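Local structure of exopolygalacturonase (Yersinia enterocolitica, 2UVF) at residues E61-I66 with F482-M487. The protein is a family 28 exopolygalacturonase that probably hydrolyses galacturonic acid residues from the chain ends of polygalacturonan, the backbone of pectin. Residues are numbered along the deposited sequence; the frame is centred on the assembly and turned at random.
Sequences EDTRKI and FRNNAM
Asn484 reaches from a corner of the right-handed parallel beta-helix to the backbone of Glu61, in the loop between strands 53-58 and 66-73 of the fibronectin type III domain, so the contact joins the N-terminal domain to the catalytic one. The one direct hydrogen bond between 61-66 and 482-487 runs from Asn484 ND2 to Glu61 O, 3.2 Å. The carbonyl oxygen lies in the plane of the Asn484 amide, whereas ND2 stands well above the carbonyl plane of Glu61. The other end of the amide, OD1, accepts from Asn526 ND2 in the neighbouring coil and from water 2, at 3.1 Å from OD1. The same water accepts from Thr63 N, with 2.9 Å between Thr63 N and the water oxygen, a second, water-mediated link between the two segments. Thr63 directs its methyl, CG2, at the same amide.

Next to this, Arg483 lays one face of its guanidinium against CA of Glu61. With CG of Glu61 anti to the backbone N (chi1 -170°) and the chain extended, the carboxylate passes the guanidinium without a direct salt bridge, OE2 remaining 4.3 Å from Arg483 NH1. Water 1 fills in, donating to OE2 and accepting from NH1 at the guanidinium edge. Each charge has its direct partner on the beta-helix, Lys525 for Glu61 and Glu454 for Arg483. Within the loop, NE and NH2 of Arg64 grip the Asp62 carboxylate side-on in a salt bridge, NH2 bonding OD2. Asp62 also forms an Asx turn: its OD1 accepts from Arg64 N at 3.2 Å and, from the opposite face of the carboxylate, from Arg64 NE at 2.9 Å.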
loop_
_atom_site.group_PDB
_atom_site.type_symbol
_atom_site.label_atom_id
_atom_site.label_comp_id
_atom_site.label_asym_id
_atom_site.label_seq_id
_atom_site.Cartn_x
_atom_site.Cartn_y
_atom_site.Cartn_z
ATOM N N GLU A 61 -13.176 -16.071 -7.149
ATOM C CA GLU A 61 -11.922 -16.810 -7.000
ATOM C C GLU A 61 -11.366 -17.314 -8.338
ATOM O O GLU A 61 -10.157 -17.293 -8.574
ATOM C CB GLU A 61 -12.152 -17.986 -6.066
ATOM C CG GLU A 61 -10.909 -18.716 -5.621
ATOM C CD GLU A 61 -11.229 -19.746 -4.564
ATOM O OE1 GLU A 61 -12.087 -20.623 -4.825
ATOM O OE2 GLU A 61 -10.634 -19.685 -3.469
ATOM N N ASP A 62 -12.269 -17.763 -9.204
ATOM C CA ASP A 62 -11.928 -18.409 -10.469
ATOM C C ASP A 62 -12.440 -17.541 -11.610
ATOM O O ASP A 62 -13.656 -17.449 -11.831
ATOM C CB ASP A 62 -12.573 -19.804 -10.503
ATOM C CG ASP A 62 -12.374 -20.541 -11.835
ATOM O OD1 ASP A 62 -11.517 -20.152 -12.672
ATOM O OD2 ASP A 62 -13.100 -21.535 -12.036
ATOM N N THR A 63 -11.511 -16.897 -12.320
ATOM C CA THR A 63 -11.855 -15.967 -13.390
ATOM C C THR A 63 -11.450 -16.527 -14.753
ATOM O O THR A 63 -11.380 -15.796 -15.738
ATOM C CB THR A 63 -11.193 -14.562 -13.176
ATOM O OG1 THR A 63 -9.772 -14.686 -13.241
ATOM C CG2 THR A 63 -11.570 -13.959 -11.829
ATOM N N ARG A 64 -11.192 -17.830 -14.802
ATOM C CA ARG A 64 -10.752 -18.509 -16.023
ATOM C C ARG A 64 -11.570 -18.182 -17.279
ATOM O O ARG A 64 -11.023 -18.153 -18.395
ATOM C CB ARG A 64 -10.730 -20.022 -15.809
ATOM C CG ARG A 64 -9.483 -20.524 -15.110
ATOM C CD ARG A 64 -9.464 -22.046 -14.983
ATOM N NE ARG A 64 -10.367 -22.536 -13.937
ATOM C CZ ARG A 64 -10.819 -23.789 -13.870
ATOM N NH1 ARG A 64 -10.465 -24.667 -14.795
ATOM N NH2 ARG A 64 -11.630 -24.164 -12.890
ATOM N N LYS A 65 -12.873 -17.939 -17.103
ATOM C CA LYS A 65 -13.766 -17.737 -18.242
ATOM C C LYS A 65 -14.201 -16.268 -18.392
ATOM O O LYS A 65 -14.805 -15.890 -19.403
ATOM C CB LYS A 65 -14.963 -18.698 -18.160
ATOM C CG LYS A 65 -14.616 -20.092 -17.550
ATOM C CD LYS A 65 -15.671 -21.180 -17.819
ATOM C CE LYS A 65 -15.515 -21.811 -19.218
ATOM N NZ LYS A 65 -16.813 -22.380 -19.728
ATOM N N ILE A 66 -13.867 -15.441 -17.400
ATOM C CA ILE A 66 -14.218 -14.022 -17.408
ATOM C C ILE A 66 -13.049 -13.240 -17.996
ATOM O O ILE A 66 -11.944 -13.288 -17.469
ATOM C CB ILE A 66 -14.564 -13.506 -15.970
ATOM C CG1 ILE A 66 -15.578 -14.445 -15.299
ATOM C CG2 ILE A 66 -15.087 -12.058 -16.012
ATOM C CD1 ILE A 66 -15.617 -14.395 -13.774
ATOM N N PHE A 482 -4.056 -14.326 -0.965
ATOM C CA PHE A 482 -3.203 -13.788 -2.005
ATOM C C PHE A 482 -3.463 -14.605 -3.265
ATOM O O PHE A 482 -2.973 -15.713 -3.409
ATOM C CB PHE A 482 -1.738 -13.880 -1.557
ATOM C CG PHE A 482 -0.764 -13.243 -2.501
ATOM C CD1 PHE A 482 -0.323 -11.934 -2.285
ATOM C CD2 PHE A 482 -0.274 -13.946 -3.597
ATOM C CE1 PHE A 482 0.595 -11.358 -3.139
ATOM C CE2 PHE A 482 0.639 -13.368 -4.442
ATOM C CZ PHE A 482 1.072 -12.069 -4.215
ATOM N N ARG A 483 -4.241 -14.038 -4.183
ATOM C CA ARG A 483 -4.782 -14.813 -5.302
ATOM C C ARG A 483 -4.865 -14.038 -6.615
ATOM O O ARG A 483 -4.879 -12.822 -6.617
ATOM C CB ARG A 483 -6.172 -15.385 -4.936
ATOM C CG ARG A 483 -7.272 -14.368 -4.829
ATOM C CD ARG A 483 -8.609 -15.050 -4.746
ATOM N NE ARG A 483 -9.726 -14.116 -4.776
ATOM C CZ ARG A 483 -10.913 -14.336 -4.201
ATOM N NH1 ARG A 483 -11.136 -15.459 -3.519
ATOM N NH2 ARG A 483 -11.866 -13.421 -4.287
ATOM N N ASN A 484 -4.960 -14.763 -7.729
ATOM C CA ASN A 484 -5.186 -14.127 -9.014
ATOM C C ASN A 484 -4.189 -12.997 -9.249
ATOM O O ASN A 484 -4.549 -11.903 -9.656
ATOM C CB ASN A 484 -6.611 -13.613 -9.106
ATOM C CG ASN A 484 -7.626 -14.720 -9.062
ATOM O OD1 ASN A 484 -7.312 -15.877 -9.343
ATOM N ND2 ASN A 484 -8.857 -14.373 -8.708
ATOM N N ASN A 485 -2.926 -13.299 -8.975
ATOM C CA ASN A 485 -1.827 -12.355 -9.141
ATOM C C ASN A 485 -0.800 -12.963 -10.051
ATOM O O ASN A 485 -0.522 -14.160 -9.962
ATOM C CB ASN A 485 -1.152 -12.064 -7.790
ATOM C CG ASN A 485 -2.067 -11.381 -6.816
ATOM O OD1 ASN A 485 -2.138 -11.752 -5.643
ATOM N ND2 ASN A 485 -2.772 -10.387 -7.279
ATOM N N ALA A 486 -0.202 -12.123 -10.896
ATOM C CA ALA A 486 0.876 -12.559 -11.764
ATOM C C ALA A 486 2.165 -11.831 -11.455
ATOM O O ALA A 486 2.170 -10.627 -11.242
ATOM C CB ALA A 486 0.490 -12.394 -13.245
ATOM N N MET A 487 3.275 -12.566 -11.462
ATOM C CA MET A 487 4.538 -11.995 -11.019
ATOM C C MET A 487 5.713 -12.412 -11.887
ATOM O O MET A 487 5.760 -13.534 -12.372
ATOM C CB MET A 487 4.806 -12.366 -9.563
ATOM C CG MET A 487 3.572 -12.267 -8.654
ATOM S SD MET A 487 3.983 -12.128 -6.896
ATOM C CE MET A 487 4.198 -13.789 -6.352
HETATM O O HOH W 1 -9.725 -17.454 -2.360
HETATM O O HOH W 2 -8.728 -17.423 -11.641
#